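Local atomic coordinates of histone-lysine N-methyltransferase family member SUVH9 (Arabidopsis thaliana, PDB entry 4NJ5), a protein that contributes to gene silencing and, lacking methyltransferase activity, may bind methylated DNA and recruit RNA polymerase V to chromatin. Residues A283-P288 / G392-R397; I331-L336 / I470-L475; G358-L363 / G384-E389; S418-D423 / T465-I470; V445-D450 / M482-M487. One frame throughout, in Å; residues are numbered along the deposited sequence.

Contact 1 of 5, residues A283-P288 / G392-R397; sequences AQTSFP and GVALTR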
# COMPACT_ATOMS: atom_id res chain seq x y z
N ALA A 283 -14.71 19.20 -2.78
CA ALA A 283 -13.38 18.61 -2.63
C ALA A 283 -12.81 18.78 -1.23
O ALA A 283 -11.98 17.98 -0.79
CB ALA A 283 -12.43 19.18 -3.67
N GLN A 284 -13.23 19.82 -0.53
CA GLN A 284 -12.76 20.08 0.82
C GLN A 284 -13.94 20.35 1.74
O GLN A 284 -14.93 20.94 1.32
CB GLN A 284 -11.81 21.28 0.84
CG GLN A 284 -10.59 21.14 -0.06
CD GLN A 284 -9.58 22.24 0.17
OE1 GLN A 284 -8.94 22.31 1.22
NE2 GLN A 284 -9.45 23.13 -0.81
N THR A 285 -13.84 19.91 2.99
CA THR A 285 -14.91 20.10 3.96
C THR A 285 -15.26 21.58 4.12
O THR A 285 -14.38 22.43 4.23
CB THR A 285 -14.54 19.51 5.34
OG1 THR A 285 -14.79 18.10 5.32
CG2 THR A 285 -15.36 20.14 6.45
N SER A 286 -16.56 21.87 4.10
CA SER A 286 -17.03 23.23 4.31
C SER A 286 -17.39 23.48 5.77
O SER A 286 -18.32 22.87 6.31
CB SER A 286 -18.23 23.53 3.41
OG SER A 286 -18.78 24.80 3.72
N PHE A 287 -16.65 24.37 6.41
CA PHE A 287 -16.90 24.73 7.80
C PHE A 287 -17.92 25.87 7.84
O PHE A 287 -18.05 26.61 6.86
CB PHE A 287 -15.59 25.09 8.50
CG PHE A 287 -14.66 23.92 8.68
CD1 PHE A 287 -14.95 22.93 9.61
CD2 PHE A 287 -13.52 23.79 7.91
CE1 PHE A 287 -14.11 21.84 9.77
CE2 PHE A 287 -12.67 22.70 8.07
CZ PHE A 287 -12.97 21.73 9.00
N PRO A 288 -18.66 26.00 8.95
CA PRO A 288 -19.71 27.02 9.05
C PRO A 288 -19.19 28.42 8.80
O PRO A 288 -18.15 28.79 9.36
CB PRO A 288 -20.22 26.87 10.49
CG PRO A 288 -19.19 26.06 11.20
CD PRO A 288 -18.60 25.16 10.16
N GLY A 392 -17.18 16.82 3.75
CA GLY A 392 -18.61 17.00 3.89
C GLY A 392 -18.91 18.39 4.40
O GLY A 392 -18.02 19.26 4.42
N VAL A 393 -20.15 18.62 4.82
CA VAL A 393 -20.53 19.91 5.38
C VAL A 393 -20.52 19.84 6.91
O VAL A 393 -21.32 19.12 7.50
CB VAL A 393 -21.92 20.35 4.88
CG1 VAL A 393 -22.31 21.70 5.48
CG2 VAL A 393 -21.93 20.42 3.36
N ALA A 394 -19.60 20.57 7.53
CA ALA A 394 -19.45 20.52 8.98
C ALA A 394 -20.48 21.38 9.71
O ALA A 394 -20.79 22.49 9.27
CB ALA A 394 -18.03 20.93 9.39
N LEU A 395 -20.99 20.86 10.82
CA LEU A 395 -22.01 21.55 11.60
C LEU A 395 -21.55 21.87 13.01
O LEU A 395 -20.69 21.18 13.58
CB LEU A 395 -23.29 20.72 11.68
CG LEU A 395 -24.16 20.47 10.45
CD1 LEU A 395 -23.96 21.55 9.40
CD2 LEU A 395 -23.89 19.10 9.87
N THR A 396 -22.14 22.91 13.58
CA THR A 396 -22.03 23.19 15.01
C THR A 396 -22.99 22.24 15.72
O THR A 396 -23.70 21.48 15.07
CB THR A 396 -22.46 24.63 15.33
OG1 THR A 396 -23.78 24.86 14.80
CG2 THR A 396 -21.50 25.62 14.69
N ARG A 397 -23.03 22.30 17.05
CA ARG A 397 -23.98 21.47 17.78
C ARG A 397 -25.43 21.90 17.56
O ARG A 397 -26.32 21.06 17.50
CB ARG A 397 -23.61 21.42 19.27
CG ARG A 397 -24.55 20.55 20.10
CD ARG A 397 -23.82 19.86 21.25
NE ARG A 397 -22.81 18.93 20.76
CZ ARG A 397 -22.50 17.77 21.34
NH1 ARG A 397 -23.13 17.38 22.44
NH2 ARG A 397 -21.56 17.00 20.81
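S286 and V393 are bridged backbone to backbone in parallel fashion, with S286 N giving a hydrogen bond to G392 O (3.0 Å) and S286 O receiving A394 N (2.9 Å). A third bond extends this ladder through a side chain: G392 N points at T285 OG1 over 3.1 Å, nearly straight at 162°. In T285 the hydroxyl lies beside its own backbone N (chi1 -81°), while CG2 stands anti to that N and packs 4.0 Å from A394 CB. The tight part of the contact gathers round this methyl group. F287 CD1 approaches A394 CB to 3.7 Å, and T285 CG2 sits over one face of the same ring, offset toward the rim. Packing is looser toward P288 and T396, both partly exposed, where P288 CG and T396 CG2 are 4.2 Å apart. S286, also partly exposed, joins mainly through its backbone. V393 and L395 pair with D450 and A448 on the other edge, and the loop 283-288 adds a single parallel beta bridge to the small antiparallel sheet of the SET domain, joining the pre-SET region to it.

Contact 2 of 5, residues I331-L336 / I470-L475; sequences IRQKPL and IVQFVL
Q472 OE1 accepts the backbone N-H of K334 at 2.9 Å, the one direct hydrogen bond between the two segments. The donor lies in the carbonyl plane of the amide, on a lone pair. The other end of the same amide is held as well: Q472 NE2 donates to V471 O at 170°, with that oxygen in the plane of the Q472 amide, which together with the first bond fixes the rotation of the group. The chain has to bend to do this, with CD turned by chi2 to -76°. NE2 also gives a weak bond to a water that itself donates to Q333 OE1. A second water joins the backbones, donating to K334 O (2.6 Å) and accepting F473 N (2.9 Å).

Apolar contacts lie at both ends. Q333 CG lies 3.9 Å from I470 CD1, while Q333 NE2 is hydrogen-bonded to S418 O. At the far end L336 CD1 is 4.1 Å from both F473 CB and L475 CD1. L336 CA makes a CA-H...O contact with F473 O, and P335 O lies at the edge of the F473 ring. Just beyond L336 the chain becomes the short strand 337-338, running parallel to 469-475 with I337 backbone hydrogen-bonded to F473; strand 485-490 pairs antiparallel on the other side of 469-475, so this loop leads the pre-SET chain onto the border of the SET-domain sheet.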
# COMPACT_ATOMS: atom_id res chain seq x y z
N ILE A 331 4.14 8.65 9.81
CA ILE A 331 5.04 7.82 10.60
C ILE A 331 4.28 7.00 11.64
O ILE A 331 4.45 5.78 11.73
CB ILE A 331 6.12 8.68 11.29
CG1 ILE A 331 6.95 9.44 10.25
CG2 ILE A 331 7.03 7.80 12.15
CD1 ILE A 331 7.90 10.48 10.84
N ARG A 332 3.44 7.67 12.42
CA ARG A 332 2.59 7.02 13.41
C ARG A 332 1.27 7.79 13.56
O ARG A 332 1.20 8.96 13.19
CB ARG A 332 3.29 6.94 14.77
CG ARG A 332 3.67 8.30 15.37
CD ARG A 332 4.47 8.13 16.65
NE ARG A 332 5.16 6.85 16.67
CZ ARG A 332 6.40 6.64 16.22
NH1 ARG A 332 7.10 7.64 15.71
NH2 ARG A 332 6.92 5.43 16.28
N GLN A 333 0.23 7.14 14.09
CA GLN A 333 -1.03 7.81 14.40
C GLN A 333 -0.83 8.86 15.51
O GLN A 333 -0.02 8.67 16.41
CB GLN A 333 -2.10 6.80 14.86
CG GLN A 333 -2.63 5.86 13.78
CD GLN A 333 -3.83 5.05 14.26
OE1 GLN A 333 -4.59 5.49 15.12
NE2 GLN A 333 -3.99 3.85 13.71
N LYS A 334 -1.57 9.96 15.42
CA LYS A 334 -1.61 10.98 16.48
C LYS A 334 -3.03 11.55 16.57
O LYS A 334 -3.76 11.52 15.59
CB LYS A 334 -0.54 12.07 16.26
CG LYS A 334 -0.07 12.26 14.83
CD LYS A 334 1.46 12.43 14.77
CE LYS A 334 1.97 13.47 15.78
NZ LYS A 334 1.58 14.86 15.40
N PRO A 335 -3.43 12.07 17.74
CA PRO A 335 -4.81 12.56 17.87
C PRO A 335 -5.09 13.81 17.03
O PRO A 335 -6.24 14.09 16.70
CB PRO A 335 -4.92 12.90 19.36
CG PRO A 335 -3.52 13.19 19.79
CD PRO A 335 -2.65 12.27 18.97
N LEU A 336 -4.03 14.54 16.69
CA LEU A 336 -4.16 15.78 15.95
C LEU A 336 -2.86 16.12 15.23
O LEU A 336 -1.79 16.14 15.84
CB LEU A 336 -4.56 16.92 16.88
CG LEU A 336 -4.82 18.29 16.25
CD1 LEU A 336 -5.98 18.21 15.26
CD2 LEU A 336 -5.09 19.32 17.33
N ILE A 470 -7.06 4.42 7.58
CA ILE A 470 -7.19 5.06 8.88
C ILE A 470 -7.50 6.54 8.76
O ILE A 470 -7.31 7.16 7.71
CB ILE A 470 -5.93 4.90 9.75
CG1 ILE A 470 -4.75 5.63 9.10
CG2 ILE A 470 -5.61 3.42 9.98
CD1 ILE A 470 -3.55 5.77 10.01
N VAL A 471 -7.97 7.10 9.87
CA VAL A 471 -8.35 8.50 9.94
C VAL A 471 -7.37 9.29 10.81
O VAL A 471 -6.92 8.80 11.84
CB VAL A 471 -9.78 8.64 10.52
CG1 VAL A 471 -10.14 10.10 10.73
CG2 VAL A 471 -10.79 7.96 9.61
N GLN A 472 -7.03 10.50 10.37
CA GLN A 472 -6.26 11.44 11.18
C GLN A 472 -6.91 12.81 11.13
O GLN A 472 -7.33 13.27 10.06
CB GLN A 472 -4.82 11.53 10.68
CG GLN A 472 -3.99 10.26 10.86
CD GLN A 472 -3.56 10.03 12.30
OE1 GLN A 472 -2.45 10.41 12.69
NE2 GLN A 472 -4.42 9.39 13.08
N PHE A 473 -6.98 13.48 12.28
CA PHE A 473 -7.48 14.85 12.32
C PHE A 473 -6.34 15.85 12.08
O PHE A 473 -5.34 15.85 12.79
CB PHE A 473 -8.20 15.13 13.65
CG PHE A 473 -9.45 14.32 13.84
CD1 PHE A 473 -10.52 14.46 12.96
CD2 PHE A 473 -9.57 13.43 14.89
CE1 PHE A 473 -11.68 13.72 13.13
CE2 PHE A 473 -10.73 12.69 15.07
CZ PHE A 473 -11.78 12.83 14.19
N VAL A 474 -6.53 16.68 11.07
CA VAL A 474 -5.54 17.60 10.61
C VAL A 474 -5.96 19.06 10.55
O VAL A 474 -7.03 19.39 10.16
CB VAL A 474 -4.98 17.17 9.27
CG1 VAL A 474 -4.04 18.19 8.72
CG2 VAL A 474 -4.31 15.84 9.38
N LEU A 475 -5.05 19.91 10.93
CA LEU A 475 -5.21 21.32 10.78
C LEU A 475 -4.20 21.86 9.83
O LEU A 475 -3.03 21.55 9.91
CB LEU A 475 -5.07 22.00 12.11
CG LEU A 475 -6.19 21.79 13.08
CD1 LEU A 475 -5.74 22.26 14.42
CD2 LEU A 475 -7.44 22.50 12.62
O HOH W 1 -5.41 8.22 15.90
O HOH W 2 -6.12 11.87 14.55

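Contact 3 of 5, residues G358-L363 / G384-E389; sequences GLRNRL and GAFICE
L359 and C388 bring their CA atoms to 4.7 Å without any backbone-to-backbone hydrogen bond between the segments, and at I387 psi of -65° departs from the extended conformation of its strand. The polar link is made by R360, whose chain, extended from CG to NE, carries its guanidinium to F386 O. NH1 binds that oxygen at 2.7 Å from above the carbonyl plane, and NH2 adds a weak bond at 3.0 Å. A water shared with N361 OD1 is a further donor to F386 O, so the oxygen has two N-H groups of one guanidinium, one of them weakly, and a water. The guanidinium and ring planes are nearly parallel, 7° apart, NH1 approaching F386 CD2 obliquely at 3.5 Å. N361 OD1 lies over the centre of one guanidinium face. Another water accepts R360 N and lies close to both N361 OD1 and I387 O. Apolar packing comes from L359, whose CD1 sits 4.0 Å from C388 CB, and more distantly from L363 CD1 against I387 CG2. Strand 386-389 borders its sheet, pairing with 485-490, where M487 packs on F386; L363 opens strand 363-367 of a second sheet, backbone hydrogen-bonded to Y265, so the contact links the border strand of one sheet to the start of a strand in the other.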
# COMPACT_ATOMS: atom_id res chain seq x y z
N GLY A 358 -4.23 17.95 -1.16
CA GLY A 358 -5.46 17.37 -1.66
C GLY A 358 -5.25 16.08 -2.43
O GLY A 358 -4.12 15.63 -2.58
N LEU A 359 -6.34 15.50 -2.92
CA LEU A 359 -6.28 14.23 -3.65
C LEU A 359 -5.35 14.32 -4.86
O LEU A 359 -5.37 15.30 -5.60
CB LEU A 359 -7.68 13.80 -4.09
CG LEU A 359 -7.78 12.61 -5.05
CD1 LEU A 359 -7.33 11.32 -4.37
CD2 LEU A 359 -9.19 12.46 -5.61
N ARG A 360 -4.53 13.28 -5.05
CA ARG A 360 -3.59 13.22 -6.16
C ARG A 360 -3.60 11.84 -6.81
O ARG A 360 -2.96 11.63 -7.85
CB ARG A 360 -2.18 13.54 -5.67
CG ARG A 360 -1.52 12.36 -4.97
CD ARG A 360 -0.36 12.82 -4.09
NE ARG A 360 0.17 11.72 -3.27
CZ ARG A 360 -0.40 11.29 -2.15
NH1 ARG A 360 -1.52 11.84 -1.71
NH2 ARG A 360 0.16 10.29 -1.48
N ASN A 361 -4.31 10.90 -6.20
CA ASN A 361 -4.44 9.56 -6.74
C ASN A 361 -5.70 9.41 -7.59
O ASN A 361 -6.71 10.08 -7.35
CB ASN A 361 -4.45 8.53 -5.61
CG ASN A 361 -3.09 8.35 -4.98
OD1 ASN A 361 -2.88 8.71 -3.82
ND2 ASN A 361 -2.14 7.80 -5.74
N ARG A 362 -5.65 8.53 -8.59
CA ARG A 362 -6.81 8.31 -9.44
C ARG A 362 -7.71 7.25 -8.81
O ARG A 362 -7.33 6.09 -8.66
CB ARG A 362 -6.39 7.91 -10.85
CG ARG A 362 -7.49 8.04 -11.90
CD ARG A 362 -6.94 7.88 -13.32
NE ARG A 362 -6.49 9.14 -13.90
CZ ARG A 362 -5.26 9.63 -13.79
NH1 ARG A 362 -4.95 10.78 -14.36
NH2 ARG A 362 -4.34 8.96 -13.10
N LEU A 363 -8.92 7.67 -8.42
CA LEU A 363 -9.85 6.77 -7.74
C LEU A 363 -11.09 6.49 -8.58
O LEU A 363 -11.38 7.19 -9.55
CB LEU A 363 -10.27 7.37 -6.40
CG LEU A 363 -9.15 7.80 -5.45
CD1 LEU A 363 -9.74 8.46 -4.22
CD2 LEU A 363 -8.30 6.60 -5.07
N GLY A 384 0.73 4.08 5.09
CA GLY A 384 0.94 5.38 5.72
C GLY A 384 0.81 6.56 4.78
O GLY A 384 0.98 7.71 5.19
N ALA A 385 0.51 6.29 3.51
CA ALA A 385 0.37 7.36 2.52
C ALA A 385 -0.98 8.06 2.61
O ALA A 385 -1.99 7.44 2.95
CB ALA A 385 0.58 6.82 1.12
N PHE A 386 -1.00 9.35 2.30
CA PHE A 386 -2.23 10.14 2.30
C PHE A 386 -3.03 9.87 1.04
O PHE A 386 -2.50 9.90 -0.07
CB PHE A 386 -1.91 11.63 2.41
CG PHE A 386 -3.10 12.53 2.14
CD1 PHE A 386 -4.19 12.55 3.00
CD2 PHE A 386 -3.11 13.38 1.04
CE1 PHE A 386 -5.27 13.39 2.76
CE2 PHE A 386 -4.18 14.22 0.79
CZ PHE A 386 -5.27 14.22 1.66
N ILE A 387 -4.32 9.61 1.21
CA ILE A 387 -5.18 9.31 0.07
C ILE A 387 -5.98 10.56 -0.33
O ILE A 387 -5.80 11.11 -1.41
CB ILE A 387 -6.12 8.13 0.38
CG1 ILE A 387 -5.29 6.88 0.70
CG2 ILE A 387 -7.06 7.86 -0.79
CD1 ILE A 387 -6.10 5.71 1.24
N CYS A 388 -6.85 11.00 0.57
CA CYS A 388 -7.71 12.14 0.32
C CYS A 388 -8.36 12.57 1.62
O CYS A 388 -8.30 11.85 2.62
CB CYS A 388 -8.81 11.77 -0.67
SG CYS A 388 -9.92 10.50 -0.02
N GLU A 389 -8.99 13.74 1.60
CA GLU A 389 -9.78 14.22 2.72
C GLU A 389 -11.12 13.49 2.71
O GLU A 389 -11.56 12.99 1.67
CB GLU A 389 -9.99 15.73 2.58
CG GLU A 389 -10.70 16.40 3.75
CD GLU A 389 -10.73 17.92 3.64
OE1 GLU A 389 -10.00 18.47 2.79
OE2 GLU A 389 -11.49 18.57 4.40
O HOH W 3 -3.82 11.43 -2.90
O HOH W 4 -1.16 8.16 -2.05

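Contact 4 of 5, residues S418-D423 / T465-I470; sequences SARWED and TDPNVI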
# COMPACT_ATOMS: atom_id res chain seq x y z
N SER A 418 -9.40 3.68 14.07
CA SER A 418 -8.16 3.32 13.42
C SER A 418 -7.37 2.39 14.33
O SER A 418 -6.18 2.17 14.12
CB SER A 418 -7.34 4.57 13.10
OG SER A 418 -8.04 5.43 12.23
N ALA A 419 -8.05 1.85 15.33
CA ALA A 419 -7.39 1.11 16.41
C ALA A 419 -6.72 -0.17 15.92
O ALA A 419 -5.81 -0.68 16.57
CB ALA A 419 -8.37 0.81 17.53
N ARG A 420 -7.18 -0.68 14.78
CA ARG A 420 -6.59 -1.88 14.19
C ARG A 420 -5.12 -1.68 13.83
O ARG A 420 -4.32 -2.62 13.88
CB ARG A 420 -7.39 -2.31 12.96
CG ARG A 420 -6.61 -3.17 11.98
CD ARG A 420 -7.43 -4.35 11.49
NE ARG A 420 -7.63 -4.32 10.05
CZ ARG A 420 -7.62 -5.39 9.26
NH1 ARG A 420 -7.82 -5.26 7.96
NH2 ARG A 420 -7.42 -6.59 9.78
N TRP A 421 -4.76 -0.45 13.49
CA TRP A 421 -3.42 -0.16 13.00
C TRP A 421 -2.62 0.73 13.95
O TRP A 421 -1.75 1.48 13.51
CB TRP A 421 -3.50 0.50 11.62
CG TRP A 421 -4.36 -0.25 10.66
CD1 TRP A 421 -5.71 -0.12 10.49
CD2 TRP A 421 -3.94 -1.27 9.75
NE1 TRP A 421 -6.15 -0.99 9.52
CE2 TRP A 421 -5.08 -1.71 9.04
CE3 TRP A 421 -2.70 -1.86 9.45
CZ2 TRP A 421 -5.03 -2.69 8.07
CZ3 TRP A 421 -2.65 -2.84 8.48
CH2 TRP A 421 -3.81 -3.25 7.80
N GLU A 422 -2.91 0.64 15.24
CA GLU A 422 -2.21 1.48 16.21
C GLU A 422 -0.74 1.09 16.41
O GLU A 422 0.04 1.87 16.95
CB GLU A 422 -2.98 1.56 17.53
CG GLU A 422 -4.20 2.47 17.46
CD GLU A 422 -4.95 2.58 18.77
OE1 GLU A 422 -4.50 1.98 19.77
OE2 GLU A 422 -5.99 3.26 18.80
N ASP A 423 -0.38 -0.11 15.97
CA ASP A 423 1.01 -0.57 16.07
C ASP A 423 1.88 -0.03 14.93
O ASP A 423 3.06 -0.35 14.84
CB ASP A 423 1.07 -2.10 16.10
CG ASP A 423 0.54 -2.68 17.39
OD1 ASP A 423 0.45 -1.93 18.39
OD2 ASP A 423 0.22 -3.88 17.41
N THR A 465 -15.24 -3.65 9.61
CA THR A 465 -14.56 -3.84 10.88
C THR A 465 -13.08 -4.15 10.67
O THR A 465 -12.27 -4.03 11.60
CB THR A 465 -15.23 -4.95 11.74
OG1 THR A 465 -15.29 -6.17 10.99
CG2 THR A 465 -16.64 -4.53 12.12
N ASP A 466 -12.71 -4.52 9.45
CA ASP A 466 -11.31 -4.69 9.09
C ASP A 466 -10.87 -3.72 8.00
O ASP A 466 -10.65 -4.12 6.85
CB ASP A 466 -11.02 -6.14 8.69
CG ASP A 466 -11.11 -7.10 9.86
OD1 ASP A 466 -10.25 -7.01 10.77
OD2 ASP A 466 -12.03 -7.94 9.88
N PRO A 467 -10.74 -2.44 8.36
CA PRO A 467 -10.46 -1.38 7.37
C PRO A 467 -9.01 -1.34 6.92
O PRO A 467 -8.11 -1.68 7.69
CB PRO A 467 -10.81 -0.11 8.14
CG PRO A 467 -10.47 -0.44 9.55
CD PRO A 467 -10.77 -1.90 9.73
N ASN A 468 -8.79 -0.91 5.68
CA ASN A 468 -7.44 -0.68 5.18
C ASN A 468 -7.11 0.81 5.10
O ASN A 468 -6.09 1.21 4.53
CB ASN A 468 -7.23 -1.35 3.82
CG ASN A 468 -8.29 -0.97 2.79
OD1 ASN A 468 -9.12 -0.09 3.04
ND2 ASN A 468 -8.25 -1.62 1.63
N VAL A 469 -7.98 1.63 5.68
CA VAL A 469 -7.80 3.07 5.69
C VAL A 469 -8.02 3.64 7.10
O VAL A 469 -9.04 3.36 7.73
CB VAL A 469 -8.77 3.78 4.72
CG1 VAL A 469 -8.60 5.29 4.81
CG2 VAL A 469 -8.55 3.29 3.29
N ILE A 470 -7.06 4.42 7.58
CA ILE A 470 -7.19 5.06 8.88
C ILE A 470 -7.50 6.54 8.76
O ILE A 470 -7.31 7.16 7.71
CB ILE A 470 -5.93 4.90 9.75
CG1 ILE A 470 -4.75 5.63 9.10
CG2 ILE A 470 -5.61 3.42 9.98
CD1 ILE A 470 -3.55 5.77 10.01
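W421 NE1 donates to P467 O at 2.8 Å, with the oxygen near the plane of the indole and at its edge. The bond is bent, 141° at the hydrogen, and the donor is tilted from the carbonyl plane. W421 CG lies beside its own backbone N (chi1 -51°); CD1 lies 3.6 Å from I470 CG2. R420 takes the other course: CG stands anti to the backbone N and packs over one face of the neighbouring W421 ring, after which the chain bends at chi2 and chi3, and the R420 and D466 side chains cross at about a right angle, guanidinium and carboxylate planes 55° apart.

There D466 OD1 lies 3.0 Å from R420 NH2 but over the face of the guanidinium, so the salt bridge rests on charge, with no N-H directed at the oxygen. P467 O instead sits at the guanidinium edge, 3.6 Å from R420 NE. S418 turns OG beside its own backbone N, within 3.3 Å of I470 CB; the hydroxyl bonds to V471 N.

The acid is shared, since R10 of the N-terminal helix 8-35 also forms a salt bridge to OD1, and R17 of that helix makes a cation-pi contact with W421. Two arginines about one carboxylate would probably favour its ionised form, and the charge partnership ties the SET domain to the N-terminal helix.

Contact 5 of 5, residues V445-D450 / M482-M487; sequences VDFAMD and MFPRVM
F447, leading into strand 448-450 of the SET domain's two-stranded antiparallel sheet, packs against F483 and P484 at the entrance to strand 485-490. Its CG lies between the backbone N and the carbonyl carbon (chi1 75°), and the ring packs on the 482-484 segment. F483 CD1 sits over one face of that ring, offset toward the rim, and F483 CE1 comes to 3.5 Å from F447 CB. The two rings are inclined to each other, planes 38° apart and centroids 5.1 Å apart. M482 O approaches F447 CD1 to 3.3 Å, and P484 O lies near CZ on the far part of the ring.

Strand 448-450 pairs with 393-395, whereas 485-490 is an inner strand of another sheet, between 469-475 and 386-389, so these side chains pack between the two sheets. Beside F447, the V445 and P484 side chains run past each other in opposite senses, V445 CG2 to P484 CG 3.6 Å, and both residues also pack on F473 of strand 469-475. Deeper along the strands M449 SD lies 4.1 Å from V486 CG2. No direct hydrogen bond joins the segments. At the outer end, near the exposed D446 and M482, a water links them, accepting D446 N at 2.7 Å and donating to D446 OD1 and to M482 O; D446 is poorly ordered.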
# COMPACT_ATOMS: atom_id res chain seq x y z
N VAL A 445 -12.90 15.09 19.16
CA VAL A 445 -13.70 15.83 18.20
C VAL A 445 -15.18 15.51 18.46
O VAL A 445 -15.51 14.37 18.75
CB VAL A 445 -13.29 15.45 16.76
CG1 VAL A 445 -14.39 15.76 15.77
CG2 VAL A 445 -11.99 16.15 16.38
N ASP A 446 -16.05 16.51 18.39
CA ASP A 446 -17.47 16.29 18.65
C ASP A 446 -18.42 16.84 17.59
O ASP A 446 -19.64 16.72 17.73
CB ASP A 446 -17.88 16.80 20.04
CG ASP A 446 -17.58 18.29 20.24
OD1 ASP A 446 -17.56 19.05 19.25
OD2 ASP A 446 -17.38 18.69 21.40
N PHE A 447 -17.88 17.42 16.52
CA PHE A 447 -18.75 17.99 15.49
C PHE A 447 -19.32 16.93 14.56
O PHE A 447 -18.83 15.80 14.50
CB PHE A 447 -18.04 19.10 14.70
CG PHE A 447 -17.02 18.61 13.71
CD1 PHE A 447 -15.69 18.51 14.05
CD2 PHE A 447 -17.40 18.29 12.41
CE1 PHE A 447 -14.75 18.07 13.14
CE2 PHE A 447 -16.47 17.85 11.49
CZ PHE A 447 -15.14 17.74 11.86
N ALA A 448 -20.36 17.29 13.83
CA ALA A 448 -21.01 16.36 12.92
C ALA A 448 -20.88 16.84 11.49
O ALA A 448 -20.65 18.02 11.23
CB ALA A 448 -22.48 16.20 13.29
N MET A 449 -21.02 15.91 10.55
CA MET A 449 -20.92 16.22 9.14
C MET A 449 -22.15 15.72 8.41
O MET A 449 -22.62 14.61 8.63
CB MET A 449 -19.68 15.56 8.54
CG MET A 449 -18.39 15.94 9.23
SD MET A 449 -16.95 15.17 8.47
CE MET A 449 -17.00 15.91 6.84
N ASP A 450 -22.67 16.56 7.52
CA ASP A 450 -23.71 16.14 6.61
C ASP A 450 -23.06 15.85 5.26
O ASP A 450 -22.30 16.67 4.75
CB ASP A 450 -24.78 17.22 6.47
CG ASP A 450 -25.97 16.76 5.66
OD1 ASP A 450 -27.04 16.50 6.25
OD2 ASP A 450 -25.84 16.64 4.42
N MET A 482 -11.59 22.70 17.59
CA MET A 482 -12.93 22.13 17.53
C MET A 482 -13.27 21.59 16.15
O MET A 482 -14.11 20.70 16.01
CB MET A 482 -13.97 23.17 17.96
CG MET A 482 -13.68 23.85 19.29
SD MET A 482 -14.04 22.84 20.74
CE MET A 482 -12.45 22.06 21.05
N PHE A 483 -12.62 22.14 15.12
CA PHE A 483 -12.97 21.78 13.75
C PHE A 483 -11.80 21.36 12.86
O PHE A 483 -11.60 21.93 11.79
CB PHE A 483 -13.72 22.94 13.08
CG PHE A 483 -15.16 23.06 13.51
CD1 PHE A 483 -16.11 22.19 13.01
CD2 PHE A 483 -15.55 24.04 14.41
CE1 PHE A 483 -17.44 22.30 13.40
CE2 PHE A 483 -16.87 24.15 14.80
CZ PHE A 483 -17.81 23.28 14.30
N PRO A 484 -11.05 20.32 13.27
CA PRO A 484 -9.97 19.89 12.38
C PRO A 484 -10.55 19.15 11.18
O PRO A 484 -11.69 18.70 11.23
CB PRO A 484 -9.18 18.92 13.25
CG PRO A 484 -10.20 18.33 14.15
CD PRO A 484 -11.17 19.45 14.45
N ARG A 485 -9.77 19.03 10.11
CA ARG A 485 -10.23 18.28 8.95
C ARG A 485 -10.06 16.78 9.17
O ARG A 485 -9.30 16.34 10.04
CB ARG A 485 -9.50 18.74 7.69
CG ARG A 485 -9.73 20.21 7.39
CD ARG A 485 -9.27 20.60 6.00
NE ARG A 485 -9.65 21.98 5.71
CZ ARG A 485 -10.77 22.33 5.07
NH1 ARG A 485 -11.04 23.61 4.86
NH2 ARG A 485 -11.62 21.40 4.65
N VAL A 486 -10.79 16.00 8.38
CA VAL A 486 -10.72 14.55 8.45
C VAL A 486 -9.92 14.06 7.26
O VAL A 486 -10.37 14.17 6.12
CB VAL A 486 -12.13 13.93 8.43
CG1 VAL A 486 -12.08 12.44 8.69
CG2 VAL A 486 -13.03 14.63 9.46
N MET A 487 -8.72 13.53 7.52
CA MET A 487 -7.84 13.10 6.44
C MET A 487 -7.62 11.59 6.48
O MET A 487 -7.40 11.01 7.54
CB MET A 487 -6.50 13.83 6.52
CG MET A 487 -6.61 15.34 6.44
SD MET A 487 -7.28 15.89 4.85
CE MET A 487 -7.01 17.66 4.96
O HOH W 5 -14.99 18.94 18.25

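In the fold
From the N terminus, contact 1 opens first at 283-288 and contact 2 at 331-336. Contact 3 opens and closes within both of their loops, its strand 386-389 coming just before contact 1 closes at 392-397. Contact 4 then opens at 418-423 and contact 5 at 445-450. Contact 4 closes at 465-470, nested inside contact 2, which shares I470 with it and closes at 470-475; contact 5 closes last, at 482-487. Contacts 1 and 2 cross, and contact 5 crosses both 2 and 4. Contacts 1 and 2 tie the pre-SET region to the SET domain, and contacts 2 to 5 all reach the sheet built round strands 469-475 and 485-490.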